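PDB 3MDQ: exopolyphosphatase, which probably hydrolyses the terminal phosphate from chains of inorganic polyphosphate, as an enzyme of the Ppx/GppA phosphatase family. Local coordinates for residues 118-123 / 303-308; 145-148 / 153-156; 168-173 / 185-190. All blocks are in the same frame, centred on the assembly; numbering follows the deposited sequence. Where two conformers were deposited one is given.

Contact 1: 118-123 / 303-308; sequences IFRGVQ and VLYTML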
loop_
_atom_site.group_PDB
_atom_site.type_symbol
_atom_site.label_atom_id
_atom_site.label_comp_id
_atom_site.label_asym_id
_atom_site.label_seq_id
_atom_site.Cartn_x
_atom_site.Cartn_y
_atom_site.Cartn_z
ATOM N N ILE A 118 6.080 0.090 7.245
ATOM C CA ILE A 118 4.821 0.802 7.004
ATOM C C ILE A 118 4.361 1.491 8.297
ATOM O O ILE A 118 3.987 2.680 8.287
ATOM C CB ILE A 118 3.727 -0.122 6.483
ATOM C CG1 ILE A 118 4.068 -0.532 5.041
ATOM C CG2 ILE A 118 2.345 0.561 6.581
ATOM C CD1 ILE A 118 3.328 -1.780 4.554
ATOM N N PHE A 119 4.363 0.752 9.398
ATOM C CA PHE A 119 3.866 1.337 10.659
ATOM C C PHE A 119 4.713 2.514 11.135
ATOM O O PHE A 119 4.166 3.477 11.709
ATOM C CB PHE A 119 3.709 0.299 11.768
ATOM C CG PHE A 119 2.756 0.702 12.859
ATOM C CD1 PHE A 119 1.388 0.787 12.620
ATOM C CD2 PHE A 119 3.222 1.002 14.110
ATOM C CE1 PHE A 119 0.500 1.123 13.625
ATOM C CE2 PHE A 119 2.316 1.315 15.148
ATOM C CZ PHE A 119 1.001 1.379 14.898
ATOM N N ARG A 120 6.025 2.489 10.879
ATOM C CA ARG A 120 6.837 3.671 11.210
ATOM C C ARG A 120 6.352 4.894 10.434
ATOM O O ARG A 120 6.348 5.997 10.983
ATOM C CB ARG A 120 8.321 3.418 10.925
ATOM C CG ARG A 120 9.203 4.617 11.144
ATOM C CD ARG A 120 9.289 4.971 12.633
ATOM N NE ARG A 120 10.039 6.203 12.895
ATOM C CZ ARG A 120 9.533 7.429 12.882
ATOM N NH1 ARG A 120 8.270 7.666 12.571
ATOM N NH2 ARG A 120 10.339 8.448 13.159
ATOM N N GLY A 121 5.949 4.717 9.182
ATOM C CA GLY A 121 5.374 5.829 8.420
ATOM C C GLY A 121 4.038 6.296 8.987
ATOM O O GLY A 121 3.802 7.508 9.155
ATOM N N VAL A 122 3.189 5.341 9.342
ATOM C CA VAL A 122 1.888 5.658 9.956
ATOM C C VAL A 122 2.069 6.440 11.248
ATOM O O VAL A 122 1.346 7.440 11.485
ATOM C CB VAL A 122 1.070 4.372 10.171
ATOM C CG1 VAL A 122 -0.210 4.631 11.023
ATOM C CG2 VAL A 122 0.699 3.742 8.822
ATOM N N GLN A 123 3.033 6.027 12.066
ATOM C CA GLN A 123 3.328 6.711 13.336
ATOM C C GLN A 123 3.691 8.182 13.075
ATOM O O GLN A 123 3.353 9.068 13.880
ATOM C CB GLN A 123 4.471 6.034 14.096
ATOM C CG GLN A 123 4.074 4.765 14.745
ATOM C CD GLN A 123 5.248 3.998 15.336
ATOM O OE1 GLN A 123 6.334 3.981 14.756
ATOM N NE2 GLN A 123 5.007 3.294 16.460
ATOM N N VAL A 303 10.359 3.873 5.429
ATOM C CA VAL A 303 11.778 3.679 5.101
ATOM C C VAL A 303 12.584 4.951 5.413
ATOM O O VAL A 303 13.637 4.905 6.078
ATOM C CB VAL A 303 11.938 3.216 3.636
ATOM C CG1 VAL A 303 13.391 3.313 3.175
ATOM C CG2 VAL A 303 11.383 1.799 3.451
ATOM N N LEU A 304 12.095 6.097 4.919
ATOM C CA LEU A 304 12.738 7.391 5.168
ATOM C C LEU A 304 12.913 7.634 6.649
ATOM O O LEU A 304 14.020 7.955 7.095
ATOM C CB LEU A 304 11.928 8.508 4.533
ATOM C CG LEU A 304 12.331 9.931 4.899
ATOM C CD1 LEU A 304 13.728 10.289 4.388
ATOM C CD2 LEU A 304 11.263 10.918 4.397
ATOM N N TYR A 305 11.837 7.458 7.421
ATOM C CA TYR A 305 11.930 7.837 8.833
ATOM C C TYR A 305 12.754 6.829 9.644
ATOM O O TYR A 305 13.406 7.204 10.613
ATOM C CB TYR A 305 10.555 8.106 9.426
ATOM C CG TYR A 305 10.051 9.473 9.035
ATOM C CD1 TYR A 305 10.495 10.596 9.714
ATOM C CD2 TYR A 305 9.195 9.664 7.970
ATOM C CE1 TYR A 305 10.078 11.877 9.354
ATOM C CE2 TYR A 305 8.804 10.980 7.581
ATOM C CZ TYR A 305 9.245 12.048 8.294
ATOM O OH TYR A 305 8.839 13.329 7.933
ATOM N N THR A 306 12.777 5.579 9.212
ATOM C CA THR A 306 13.655 4.564 9.802
ATOM C C THR A 306 15.102 4.975 9.586
ATOM O O THR A 306 15.921 4.951 10.504
ATOM C CB THR A 306 13.333 3.153 9.249
ATOM O OG1 THR A 306 12.005 2.822 9.640
ATOM C CG2 THR A 306 14.270 2.103 9.784
HETATM N N MSE A 307 15.408 5.440 8.371
HETATM C CA MSE A 307 16.761 5.952 8.043
HETATM C C MSE A 307 17.107 7.172 8.907
HETATM O O MSE A 307 18.207 7.256 9.428
HETATM C CB MSE A 307 16.872 6.298 6.553
HETATM C CG MSE A 307 16.900 5.059 5.687
HETATM SE SE MSE A 307 16.666 5.509 3.781
HETATM C CE MSE A 307 18.489 6.267 3.541
ATOM N N LEU A 308 16.192 8.118 9.021
ATOM C CA LEU A 308 16.419 9.314 9.817
ATOM C C LEU A 308 16.574 8.972 11.307
ATOM O O LEU A 308 17.323 9.658 12.031
ATOM C CB LEU A 308 15.293 10.346 9.624
ATOM C CG LEU A 308 15.147 10.939 8.199
ATOM C CD1 LEU A 308 13.961 11.879 8.092
ATOM C CD2 LEU A 308 16.472 11.620 7.790
#

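Contact 2: 145-148 / 153-156; sequences FIIG and ILWK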
loop_
_atom_site.group_PDB
_atom_site.type_symbol
_atom_site.label_atom_id
_atom_site.label_comp_id
_atom_site.label_asym_id
_atom_site.label_seq_id
_atom_site.Cartn_x
_atom_site.Cartn_y
_atom_site.Cartn_z
ATOM N N PHE A 145 -1.024 -5.945 8.220
ATOM C CA PHE A 145 -1.778 -5.506 9.361
ATOM C C PHE A 145 -0.834 -5.322 10.526
ATOM O O PHE A 145 0.043 -6.187 10.760
ATOM C CB PHE A 145 -2.812 -6.531 9.750
ATOM C CG PHE A 145 -3.916 -6.726 8.741
ATOM C CD1 PHE A 145 -4.998 -5.892 8.722
ATOM C CD2 PHE A 145 -3.860 -7.776 7.847
ATOM C CE1 PHE A 145 -6.006 -6.074 7.795
ATOM C CE2 PHE A 145 -4.876 -7.970 6.948
ATOM C CZ PHE A 145 -5.947 -7.140 6.924
ATOM N N ILE A 146 -0.971 -4.199 11.233
ATOM C CA ILE A 146 -0.144 -3.903 12.387
ATOM C C ILE A 146 -1.014 -3.383 13.537
ATOM O O ILE A 146 -1.862 -2.490 13.306
ATOM C CB ILE A 146 0.938 -2.836 12.092
ATOM C CG1 ILE A 146 1.715 -3.125 10.803
ATOM C CG2 ILE A 146 1.891 -2.682 13.303
ATOM C CD1 ILE A 146 1.194 -2.394 9.603
ATOM N N ILE A 147 -0.833 -3.917 14.753
ATOM C CA ILE A 147 -1.500 -3.400 15.926
ATOM C C ILE A 147 -0.467 -2.698 16.781
ATOM O O ILE A 147 0.530 -3.297 17.097
ATOM C CB ILE A 147 -2.231 -4.477 16.711
ATOM C CG1 ILE A 147 -3.348 -5.103 15.880
ATOM C CG2 ILE A 147 -2.778 -3.924 18.050
ATOM C CD1 ILE A 147 -4.027 -6.317 16.490
ATOM N N GLY A 148 -0.696 -1.425 17.085
ATOM C CA GLY A 148 0.253 -0.670 17.882
ATOM C C GLY A 148 -0.238 0.696 18.250
ATOM O O GLY A 148 -1.433 1.007 18.163
ATOM N N ILE A 153 4.953 -1.504 18.452
ATOM C CA ILE A 153 4.209 -2.497 17.685
ATOM C C ILE A 153 3.963 -3.685 18.594
ATOM O O ILE A 153 4.899 -4.334 19.091
ATOM C CB ILE A 153 4.954 -2.922 16.408
ATOM C CG1 ILE A 153 5.026 -1.723 15.444
ATOM C CG2 ILE A 153 4.278 -4.177 15.824
ATOM C CD1 ILE A 153 5.917 -1.960 14.217
ATOM N N LEU A 154 2.688 -3.984 18.802
ATOM C CA LEU A 154 2.254 -5.108 19.598
ATOM C C LEU A 154 2.175 -6.410 18.828
ATOM O O LEU A 154 2.459 -7.487 19.360
ATOM C CB LEU A 154 0.897 -4.762 20.220
ATOM C CG LEU A 154 0.904 -3.524 21.139
ATOM C CD1 LEU A 154 -0.533 -3.088 21.562
ATOM C CD2 LEU A 154 1.760 -3.784 22.399
ATOM N N TRP A 155 1.800 -6.315 17.550
ATOM C CA TRP A 155 1.635 -7.469 16.703
ATOM C C TRP A 155 1.670 -6.976 15.251
ATOM O O TRP A 155 1.182 -5.875 14.942
ATOM C CB TRP A 155 0.304 -8.181 16.972
ATOM C CG TRP A 155 -0.053 -9.282 16.047
ATOM C CD1 TRP A 155 0.249 -10.615 16.179
ATOM C CD2 TRP A 155 -0.821 -9.160 14.845
ATOM N NE1 TRP A 155 -0.311 -11.319 15.129
ATOM C CE2 TRP A 155 -0.974 -10.458 14.309
ATOM C CE3 TRP A 155 -1.428 -8.080 14.198
ATOM C CZ2 TRP A 155 -1.664 -10.692 13.109
ATOM C CZ3 TRP A 155 -2.133 -8.313 13.039
ATOM C CH2 TRP A 155 -2.245 -9.616 12.511
ATOM N N LYS A 156 2.205 -7.793 14.368
ATOM C CA LYS A 156 2.080 -7.487 12.925
ATOM C C LYS A 156 2.122 -8.752 12.115
ATOM O O LYS A 156 2.738 -9.748 12.514
ATOM C CB LYS A 156 3.151 -6.530 12.426
ATOM C CG LYS A 156 4.564 -7.069 12.202
ATOM C CD LYS A 156 5.226 -7.562 13.430
ATOM C CE LYS A 156 6.612 -8.119 13.114
ATOM N NZ LYS A 156 7.456 -8.332 14.343
#

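Contact 3: 168-173 / 185-190; sequences DRFHVH and HNYFDE. With SO4 (sulfate ion), chain G.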
loop_
_atom_site.group_PDB
_atom_site.type_symbol
_atom_site.label_atom_id
_atom_site.label_comp_id
_atom_site.label_asym_id
_atom_site.label_seq_id
_atom_site.Cartn_x
_atom_site.Cartn_y
_atom_site.Cartn_z
ATOM N N ASP A 168 -7.095 -12.422 -9.692
ATOM C CA ASP A 168 -6.562 -13.452 -10.578
ATOM C C ASP A 168 -6.887 -14.838 -10.113
ATOM O O ASP A 168 -7.029 -15.744 -10.945
ATOM C CB ASP A 168 -5.034 -13.312 -10.702
ATOM C CG ASP A 168 -4.625 -12.135 -11.545
ATOM O OD1 ASP A 168 -5.486 -11.443 -12.133
ATOM O OD2 ASP A 168 -3.395 -11.933 -11.650
ATOM N N ARG A 169 -6.975 -15.047 -8.804
ATOM C CA ARG A 169 -7.220 -16.376 -8.276
ATOM C C ARG A 169 -8.685 -16.721 -8.245
ATOM O O ARG A 169 -9.026 -17.921 -8.330
ATOM C CB ARG A 169 -6.590 -16.540 -6.899
ATOM C CG ARG A 169 -7.258 -15.873 -5.809
ATOM C CD ARG A 169 -6.261 -15.666 -4.600
ATOM N NE ARG A 169 -5.336 -16.798 -4.437
ATOM C CZ ARG A 169 -5.641 -17.942 -3.844
ATOM N NH1 ARG A 169 -6.860 -18.125 -3.344
ATOM N NH2 ARG A 169 -4.731 -18.919 -3.756
ATOM N N PHE A 170 -9.537 -15.690 -8.164
ATOM C CA PHE A 170 -10.976 -15.845 -8.120
ATOM C C PHE A 170 -11.576 -15.117 -9.335
ATOM O O PHE A 170 -10.991 -14.148 -9.840
ATOM C CB PHE A 170 -11.548 -15.260 -6.856
ATOM C CG PHE A 170 -11.023 -15.880 -5.581
ATOM C CD1 PHE A 170 -11.300 -17.211 -5.288
ATOM C CD2 PHE A 170 -10.288 -15.173 -4.700
ATOM C CE1 PHE A 170 -10.831 -17.791 -4.106
ATOM C CE2 PHE A 170 -9.779 -15.780 -3.535
ATOM C CZ PHE A 170 -10.102 -17.075 -3.240
ATOM N N HIS A 171 -12.700 -15.615 -9.819
ATOM C CA HIS A 171 -13.470 -14.914 -10.854
ATOM C C HIS A 171 -14.541 -14.063 -10.182
ATOM O O HIS A 171 -15.625 -14.560 -9.799
ATOM C CB HIS A 171 -14.102 -15.883 -11.819
ATOM C CG HIS A 171 -14.910 -15.212 -12.888
ATOM N ND1 HIS A 171 -15.828 -15.888 -13.668
ATOM C CD2 HIS A 171 -14.962 -13.917 -13.284
ATOM C CE1 HIS A 171 -16.387 -15.039 -14.515
ATOM N NE2 HIS A 171 -15.884 -13.837 -14.298
ATOM N N VAL A 172 -14.248 -12.767 -10.037
ATOM C CA VAL A 172 -15.211 -11.821 -9.504
ATOM C C VAL A 172 -15.911 -11.214 -10.714
ATOM O O VAL A 172 -15.265 -10.785 -11.659
ATOM C CB VAL A 172 -14.507 -10.705 -8.730
ATOM C CG1 VAL A 172 -15.547 -9.757 -8.155
ATOM C CG2 VAL A 172 -13.585 -11.343 -7.617
ATOM N N HIS A 173 -17.234 -11.209 -10.682
ATOM C CA HIS A 173 -18.010 -10.715 -11.809
ATOM C C HIS A 173 -18.051 -9.190 -11.856
ATOM O O HIS A 173 -17.752 -8.502 -10.876
ATOM C CB HIS A 173 -19.409 -11.307 -11.790
ATOM C CG HIS A 173 -19.409 -12.788 -11.980
ATOM N ND1 HIS A 173 -19.196 -13.667 -10.933
ATOM C CD2 HIS A 173 -19.552 -13.543 -13.094
ATOM C CE1 HIS A 173 -19.213 -14.904 -11.409
ATOM N NE2 HIS A 173 -19.459 -14.862 -12.709
ATOM N N HIS A 185 -15.773 -13.278 1.282
ATOM C CA HIS A 185 -15.808 -13.290 2.738
ATOM C C HIS A 185 -15.549 -14.672 3.336
ATOM O O HIS A 185 -15.046 -14.804 4.469
ATOM C CB HIS A 185 -17.110 -12.675 3.264
ATOM C CG HIS A 185 -17.184 -11.189 3.056
ATOM N ND1 HIS A 185 -16.452 -10.300 3.819
ATOM C CD2 HIS A 185 -17.854 -10.442 2.149
ATOM C CE1 HIS A 185 -16.673 -9.075 3.385
ATOM N NE2 HIS A 185 -17.530 -9.130 2.386
ATOM N N ASN A 186 -15.903 -15.719 2.594
ATOM C CA ASN A 186 -15.498 -17.060 3.010
ATOM C C ASN A 186 -13.993 -17.213 2.958
ATOM O O ASN A 186 -13.370 -17.776 3.856
ATOM C CB ASN A 186 -16.164 -18.090 2.113
ATOM C CG ASN A 186 -15.798 -19.518 2.502
ATOM O OD1 ASN A 186 -16.191 -19.985 3.573
ATOM N ND2 ASN A 186 -15.105 -20.225 1.613
ATOM N N TYR A 187 -13.387 -16.742 1.892
ATOM C CA TYR A 187 -11.922 -16.786 1.785
ATOM C C TYR A 187 -11.273 -15.976 2.886
ATOM O O TYR A 187 -10.319 -16.438 3.536
ATOM C CB TYR A 187 -11.454 -16.294 0.445
ATOM C CG TYR A 187 -9.963 -16.288 0.252
ATOM C CD1 TYR A 187 -9.238 -17.457 0.274
ATOM C CD2 TYR A 187 -9.271 -15.119 0.027
ATOM C CE1 TYR A 187 -7.871 -17.476 0.063
ATOM C CE2 TYR A 187 -7.909 -15.138 -0.187
ATOM C CZ TYR A 187 -7.217 -16.297 -0.164
ATOM O OH TYR A 187 -5.858 -16.331 -0.374
ATOM N N PHE A 188 -11.767 -14.770 3.111
ATOM C CA PHE A 188 -11.198 -13.951 4.198
ATOM C C PHE A 188 -11.337 -14.612 5.587
ATOM O O PHE A 188 -10.391 -14.550 6.396
ATOM C CB PHE A 188 -11.792 -12.535 4.219
ATOM C CG PHE A 188 -11.545 -11.712 2.955
ATOM C CD1 PHE A 188 -10.366 -11.844 2.206
ATOM C CD2 PHE A 188 -12.492 -10.783 2.554
ATOM C CE1 PHE A 188 -10.189 -11.078 1.075
ATOM C CE2 PHE A 188 -12.291 -9.996 1.435
ATOM C CZ PHE A 188 -11.162 -10.153 0.702
ATOM N N ASP A 189 -12.467 -15.265 5.837
ATOM C CA ASP A 189 -12.659 -16.044 7.052
ATOM C C ASP A 189 -11.538 -17.068 7.239
ATOM O O ASP A 189 -11.065 -17.281 8.351
ATOM C CB ASP A 189 -13.966 -16.822 7.023
ATOM C CG ASP A 189 -15.198 -15.988 7.291
ATOM O OD1 ASP A 189 -15.101 -14.835 7.767
ATOM O OD2 ASP A 189 -16.310 -16.494 7.017
ATOM N N GLU A 190 -11.127 -17.737 6.165
ATOM C CA GLU A 190 -10.094 -18.766 6.237
ATOM C C GLU A 190 -8.695 -18.165 6.441
ATOM O O GLU A 190 -7.897 -18.694 7.224
ATOM C CB GLU A 190 -10.134 -19.638 4.969
ATOM C CG GLU A 190 -11.397 -20.496 4.834
ATOM C CD GLU A 190 -11.613 -21.426 6.014
ATOM O OE1 GLU A 190 -10.641 -22.080 6.411
ATOM O OE2 GLU A 190 -12.721 -21.418 6.587
HETATM S S SO4 G . -18.031 -11.255 -15.917
HETATM O O1 SO4 G . -18.460 -12.636 -16.176
HETATM O O2 SO4 G . -16.709 -11.410 -15.275
HETATM O O3 SO4 G . -19.018 -10.552 -15.168
HETATM O O4 SO4 G . -17.850 -10.533 -17.180
#

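Contact 1: 118-123 / 303-308
Arg120 of helix 111-125 reaches across to Tyr305 and Thr306 of helix 299-309 and is the one side chain of 118-123 that carries the contact. Its stem comes first. CB passes the threonine hydroxyl, and CG, set opposite the main-chain nitrogen (chi1 176°), carries the chain on past it: Arg120 CG lies 3.7 Å from Thr306 OG1, in a van der Waals contact between two side chains that slide past one another in opposite directions. That hydroxyl is hydrogen-bonded to Gly302 O, one turn earlier in its own helix, which suits a threonine on a buried helical surface. At chi2 (69°) the arginine chain bends, turning from Thr306 to Tyr305. Arg120 NE then lies 4.0 Å from Tyr305 CB, and CZ closes to 3.7 Å from the same atom. The methylene sits 3.6 Å above the guanidinium plane, over its centre, so an apolar carbon covers one flat face while the N-H groups remain directed outward. Arg120 NH2 meets Tyr305 CD1 only at 4.1 Å; with the two planes 38° apart, the ring leans past the guanidinium and does not stack on it. Around the rim, NE forms a salt bridge with Asp309 and NH1 donates to Gln124 OE1. Tyr305 OH bonds a glycerol, probably from the crystallisation liquor. Replacing the arginine with an alanine would probably leave Asp309 without its positive mate and open a gap between the helices beside Tyr305 CB. Val303 and Leu304 bed helix 299-309 on strands 5-11 and 15-24, whereas helix 111-125 lies against the hairpin of strands 143-148 and 153-159. The helix pair thus joins the two sheets of this actin-like ATPase fold.

Contact 2: 145-148 / 153-156
Ile147 faces two residues at once, Leu154 and Trp155, the signature of a classic beta bulge in the antiparallel hairpin of strands 143-148 and 153-159. Its carbonyl oxygen receives two N-H groups. Leu154 N donates to Ile147 O over 2.8 Å and lies in the carbonyl plane, while Trp155 N makes a weak bond of 3.3 Å to the same oxygen. In return Ile147 N gives a nearly straight bond (168°) to Trp155 O at 2.8 Å.

The larger part of the packing lies round the indole of Trp155. Ile147 CD1 is 3.9 Å from Trp155 CE3, and the next atom of the six-membered ring, Trp155 CZ3, is 3.8 Å from Phe145 CB. Trp155 CG is anti to its main-chain nitrogen (chi1 173°), which lays the broad ring back across the neighbouring strand, where helix 193-202 covers it through Leu195 and Ala198. On the other side of the sheet, Ile146 CG2 meets Ile153 CG2 at 3.8 Å beneath Phe119 of helix 111-125. Gly148 suits the shifted register, since a beta carbon there would come close to Ile153 CA.

Residues 145-148 are buried, whereas the outermost strand 153-159 is the more open one. Leu154 CD1 touches Ile147 CG2 only loosely, at 4.3 Å. Beyond the Ile147-Trp155 pair, at the rim of the face that bears Ile146 and Ile153, Lys156 lays its CB 4.0 Å from Ile146 CG1, then sends its chain away to a salt bridge with Glu116.

The chemistry is therefore divided: Ile147 spends its backbone bonds on the bulge, Ile146 and Gly148 turn theirs to strand 133-138, branched and aromatic carbons supply both faces for covering helices, and the single charge is carried to the margin, where an acid on helix 111-125 is likely to balance it.

Contact 3: 168-173 / 185-190
The ring of Tyr187 takes the edge of Phe170 on one face: Phe170 CZ stands 3.5 Å above its plane, displaced toward the rim. Centroids 4.9 Å apart and planes inclined at 68° make this a T-shaped (edge-to-face) pair, in which the slightly positive ring hydrogens of the phenylalanine point at the electron-rich face of the tyrosine. The closest atoms are Phe170 CZ and Tyr187 CG, at 3.6 Å. One face of the Phe170 ring carries Arg169 CG, 3.2 Å above the plane and likewise toward the rim. The guanidinium of Arg169 is the third flat group. Tyr187 OH lies over one of its faces, off toward the rim, and Phe170 CE2 is at its edge, near its plane. Here the planes of guanidinium and phenol are only 19° apart, and Arg169 NH1 comes to 3.6 Å from both Tyr187 OH and CE1. Arg169 begins in the crowded position between backbone nitrogen and carbonyl carbon (chi1 74°) and bends again at chi3; this folds its stem over the Phe170 ring.

A loop links two successive helices here, 163-169 and 178-191, and the aromatic pair ties the end of the first to the second. Phe170, the first residue to leave helical geometry, points its ring to helix 178-191, where Met183 and Met184 also touch it. An amphipathic residue suits the place of Tyr187: the ring meets Leu166, Ile161 and Phe170, while the hydroxyl lies by the Arg169 guanidinium.

Farther along the loop, His171 NE2 donates to O2 of a sulfate ion, 2.7 Å away and near the imidazole plane. His171 NE2 also lies over a face of the His173 ring, toward the rim; His173 ND1 is hydrogen-bonded to Asp180 OD1. The sulfate, probably taken from the crystallisation liquor, has a further hydrogen bond from Asp174 N.

Contacts 1 and 2 are direct neighbours, their centres about 14 Å apart. Phe119, which takes no part in the helix pair of contact 1, turns from the same helix onto the hairpin, with Phe119 CG 3.5 Å from Ile146 CG2. Contact 3 is remote from contact 1, about 17 Å between nearest atoms, but its nearest atoms come within about 8 Å of contact 2; strand 153-159 is followed in the chain by helix 163-169. The glycerol at Tyr305 of contact 1 and the sulfate at His171 of contact 3, both probably from the crystallisation liquor, are no evidence for the active site, which in this family typically lies in the cleft between the two domains that contact 1 spans.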